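PDB 1JI0: ABC transporter from Thermotoga maritima, which binds ATP and probably hydrolyses it to power the import of branched-chain amino acids across the membrane. Local coordinates for residues A[90-95]-A[99-104]. Residues are numbered along the deposited sequence; the frame is centred on the assembly and turned at random.
Sequences RRIFPE and YENLMM
Phe93 and Met104 meet in a Met-aromatic contact. Together with Asn101 of helix 98-103, they tie the loop after strand 83-86 to segment 99-104 in the helical part of this ABC ATPase, away from the ATP. Residue 104 is a selenomethionine. Its SE lies at the ring edge, 4.4 Å from the ring centroid of Phe93 and 76° off the ring normal. Asn101, on the helix, reaches outward to the loop. Its CB points toward the loop. Its CG is anti to the carbonyl carbon (chi1 -83°), and this carries the amide out to the Phe93 backbone. Asn101 CG lies 3.9 Å from Ile92 CG1. At the tip, one end of the amide is beside the backbone N of Phe93 and the other beside its O. The amide plane is turned 25° from the Phe93 ring plane, and the two side chains cross at a slant. Replacing Asn101 with an alanine would probably leave the backbone N and O of Phe93 without their polar neighbour and open a gap beside Ile92. Ile92 also touches Leu148 of helix 142-154. Further out, a water bridges the segments, donating to Glu95 O at 2.9 Å and to Glu100 OE1 at 3.1 Å.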
ATOM      1  N   ARG A  90       7.189   9.021   2.883  1.00 49.77           N
ATOM      2  CA  ARG A  90       8.227   8.174   3.468  1.00 51.19           C
ATOM      3  C   ARG A  90       8.381   8.502   4.951  1.00 50.75           C
ATOM      4  O   ARG A  90       9.496   8.694   5.438  1.00 50.51           O
ATOM      5  CB  ARG A  90       9.561   8.421   2.756  1.00 53.23           C
ATOM      6  CG  ARG A  90       9.441   8.601   1.246  1.00 56.21           C
ATOM      7  CD  ARG A  90      10.673   9.288   0.682  1.00 58.22           C
ATOM      8  NE  ARG A  90      10.487   9.715  -0.703  1.00 60.56           N
ATOM      9  CZ  ARG A  90      11.296  10.562  -1.337  1.00 61.89           C
ATOM     10  NH1 ARG A  90      12.348  11.073  -0.707  1.00 62.81           N
ATOM     11  NH2 ARG A  90      11.054  10.905  -2.597  1.00 61.74           N
ATOM     12  N   ARG A  91       7.260   8.578   5.658  1.00 50.42           N
ATOM     13  CA  ARG A  91       7.276   8.901   7.079  1.00 50.23           C
ATOM     14  C   ARG A  91       8.104   7.910   7.879  1.00 49.22           C
ATOM     15  O   ARG A  91       7.837   6.708   7.880  1.00 48.89           O
ATOM     16  CB  ARG A  91       5.846   8.955   7.614  1.00 52.21           C
ATOM     17  CG  ARG A  91       5.001   9.986   6.892  1.00 54.40           C
ATOM     18  CD  ARG A  91       3.535   9.904   7.260  1.00 56.63           C
ATOM     19  NE  ARG A  91       2.723  10.645   6.300  1.00 58.88           N
ATOM     20  CZ  ARG A  91       1.395  10.679   6.307  1.00 60.36           C
ATOM     21  NH1 ARG A  91       0.718  10.011   7.235  1.00 60.77           N
ATOM     22  NH2 ARG A  91       0.743  11.373   5.382  1.00 60.60           N
ATOM     23  N   ILE A  92       9.117   8.436   8.557  1.00 47.81           N
ATOM     24  CA  ILE A  92      10.024   7.637   9.366  1.00 46.60           C
ATOM     25  C   ILE A  92      10.452   8.497  10.560  1.00 46.17           C
ATOM     26  O   ILE A  92      10.285   9.715  10.539  1.00 46.08           O
ATOM     27  CB  ILE A  92      11.268   7.232   8.528  1.00 46.24           C
ATOM     28  CG1 ILE A  92      11.684   5.811   8.876  1.00 47.05           C
ATOM     29  CG2 ILE A  92      12.418   8.202   8.764  1.00 45.85           C
ATOM     30  CD1 ILE A  92      10.668   4.772   8.455  1.00 46.96           C
ATOM     31  N   PHE A  93      10.991   7.877  11.602  1.00 45.16           N
ATOM     32  CA  PHE A  93      11.441   8.642  12.761  1.00 44.23           C
ATOM     33  C   PHE A  93      12.944   8.840  12.694  1.00 44.15           C
ATOM     34  O   PHE A  93      13.714   7.952  13.050  1.00 44.90           O
ATOM     35  CB  PHE A  93      11.039   7.931  14.047  1.00 42.76           C
ATOM     36  CG  PHE A  93       9.561   7.903  14.264  1.00 41.84           C
ATOM     37  CD1 PHE A  93       8.870   6.700  14.288  1.00 41.37           C
ATOM     38  CD2 PHE A  93       8.851   9.091  14.412  1.00 41.27           C
ATOM     39  CE1 PHE A  93       7.487   6.677  14.456  1.00 41.60           C
ATOM     40  CE2 PHE A  93       7.472   9.082  14.580  1.00 42.27           C
ATOM     41  CZ  PHE A  93       6.787   7.870  14.601  1.00 42.47           C
ATOM     42  N   PRO A  94      13.380  10.024  12.235  1.00 44.90           N
ATOM     43  CA  PRO A  94      14.795  10.376  12.095  1.00 45.54           C
ATOM     44  C   PRO A  94      15.640  10.298  13.360  1.00 45.90           C
ATOM     45  O   PRO A  94      16.828   9.985  13.287  1.00 47.31           O
ATOM     46  CB  PRO A  94      14.740  11.786  11.509  1.00 45.33           C
ATOM     47  CG  PRO A  94      13.479  12.335  12.080  1.00 45.21           C
ATOM     48  CD  PRO A  94      12.524  11.183  11.922  1.00 44.84           C
ATOM     49  N   GLU A  95      15.030  10.572  14.510  1.00 45.42           N
ATOM     50  CA  GLU A  95      15.744  10.542  15.787  1.00 44.44           C
ATOM     51  C   GLU A  95      16.063   9.120  16.243  1.00 43.25           C
ATOM     52  O   GLU A  95      16.838   8.918  17.176  1.00 43.97           O
ATOM     53  CB  GLU A  95      14.928  11.260  16.873  1.00 44.49           C
ATOM     54  CG  GLU A  95      13.570  10.631  17.159  1.00 45.21           C
ATOM     55  CD  GLU A  95      12.466  11.162  16.264  1.00 44.89           C
ATOM     56  OE1 GLU A  95      12.701  11.322  15.047  1.00 44.78           O
ATOM     57  OE2 GLU A  95      11.353  11.408  16.780  1.00 44.17           O
ATOM     58  N   TYR A  99      17.591   0.444  13.018  1.00 37.67           N
ATOM     59  CA  TYR A  99      17.179  -0.697  13.825  1.00 38.61           C
ATOM     60  C   TYR A  99      15.919  -0.421  14.650  1.00 38.33           C
ATOM     61  O   TYR A  99      14.985  -1.224  14.670  1.00 37.71           O
ATOM     62  CB  TYR A  99      18.314  -1.116  14.761  1.00 40.60           C
ATOM     63  CG  TYR A  99      17.956  -2.295  15.633  1.00 41.71           C
ATOM     64  CD1 TYR A  99      17.875  -3.580  15.103  1.00 42.75           C
ATOM     65  CD2 TYR A  99      17.670  -2.121  16.985  1.00 43.12           C
ATOM     66  CE1 TYR A  99      17.515  -4.666  15.902  1.00 43.69           C
ATOM     67  CE2 TYR A  99      17.309  -3.197  17.789  1.00 43.54           C
ATOM     68  CZ  TYR A  99      17.233  -4.465  17.243  1.00 43.60           C
ATOM     69  OH  TYR A  99      16.859  -5.523  18.040  1.00 44.77           O
ATOM     70  N   GLU A 100      15.895   0.717  15.334  1.00 38.04           N
ATOM     71  CA  GLU A 100      14.751   1.071  16.163  1.00 37.55           C
ATOM     72  C   GLU A 100      13.480   1.254  15.338  1.00 36.79           C
ATOM     73  O   GLU A 100      12.399   0.835  15.762  1.00 36.78           O
ATOM     74  CB  GLU A 100      15.063   2.337  16.975  1.00 39.35           C
ATOM     75  CG  GLU A 100      16.064   2.090  18.115  1.00 42.77           C
ATOM     76  CD  GLU A 100      16.558   3.367  18.781  1.00 45.54           C
ATOM     77  OE1 GLU A 100      17.195   4.204  18.096  1.00 45.51           O
ATOM     78  OE2 GLU A 100      16.310   3.530  19.998  1.00 47.60           O
ATOM     79  N   ASN A 101      13.601   1.875  14.167  1.00 35.53           N
ATOM     80  CA  ASN A 101      12.437   2.076  13.315  1.00 35.97           C
ATOM     81  C   ASN A 101      11.835   0.734  12.894  1.00 36.35           C
ATOM     82  O   ASN A 101      10.618   0.571  12.904  1.00 36.12           O
ATOM     83  CB  ASN A 101      12.792   2.901  12.074  1.00 35.39           C
ATOM     84  CG  ASN A 101      12.786   4.396  12.338  1.00 35.22           C
ATOM     85  OD1 ASN A 101      13.793   4.975  12.750  1.00 36.98           O
ATOM     86  ND2 ASN A 101      11.644   5.030  12.106  1.00 33.81           N
ATOM     87  N   LEU A 102      12.680  -0.228  12.524  1.00 37.92           N
ATOM     88  CA  LEU A 102      12.180  -1.541  12.125  1.00 38.97           C
ATOM     89  C   LEU A 102      11.488  -2.238  13.286  1.00 39.79           C
ATOM     90  O   LEU A 102      10.371  -2.745  13.154  1.00 39.56           O
ATOM     91  CB  LEU A 102      13.312  -2.458  11.638  1.00 39.45           C
ATOM     92  CG  LEU A 102      13.863  -2.373  10.213  1.00 40.16           C
ATOM     93  CD1 LEU A 102      12.729  -2.430   9.198  1.00 40.30           C
ATOM     94  CD2 LEU A 102      14.632  -1.104  10.051  1.00 42.08           C
HETATM   95  N   MSE A 103      12.168  -2.261  14.427  1.00 40.78           N
HETATM   96  CA  MSE A 103      11.654  -2.926  15.612  1.00 40.59           C
HETATM   97  C   MSE A 103      10.340  -2.387  16.155  1.00 39.29           C
HETATM   98  O   MSE A 103       9.543  -3.155  16.684  1.00 38.53           O
HETATM   99  CB  MSE A 103      12.713  -2.912  16.716  1.00 42.81           C
HETATM  100  CG  MSE A 103      13.918  -3.806  16.428  1.00 45.48           C
HETATM  101 SE   MSE A 103      13.421  -5.649  16.066  1.00 49.77          SE
HETATM  102  CE  MSE A 103      12.437  -6.001  17.687  1.00 49.20           C
HETATM  103  N   MSE A 104      10.101  -1.087  16.029  1.00 39.11           N
HETATM  104  CA  MSE A 104       8.856  -0.534  16.549  1.00 40.43           C
HETATM  105  C   MSE A 104       7.662  -1.090  15.775  1.00 40.39           C
HETATM  106  O   MSE A 104       6.516  -0.969  16.208  1.00 38.96           O
HETATM  107  CB  MSE A 104       8.873   1.002  16.506  1.00 41.40           C
HETATM  108  CG  MSE A 104       8.705   1.631  15.136  1.00 44.87           C
HETATM  109 SE   MSE A 104       8.694   3.583  15.209  1.00 48.10          SE
HETATM  110  CE  MSE A 104       6.832   3.844  15.646  1.00 47.75           C
TER
HETATM  111  O   HOH W   1      18.115   7.066  18.966  1.00 47.77           O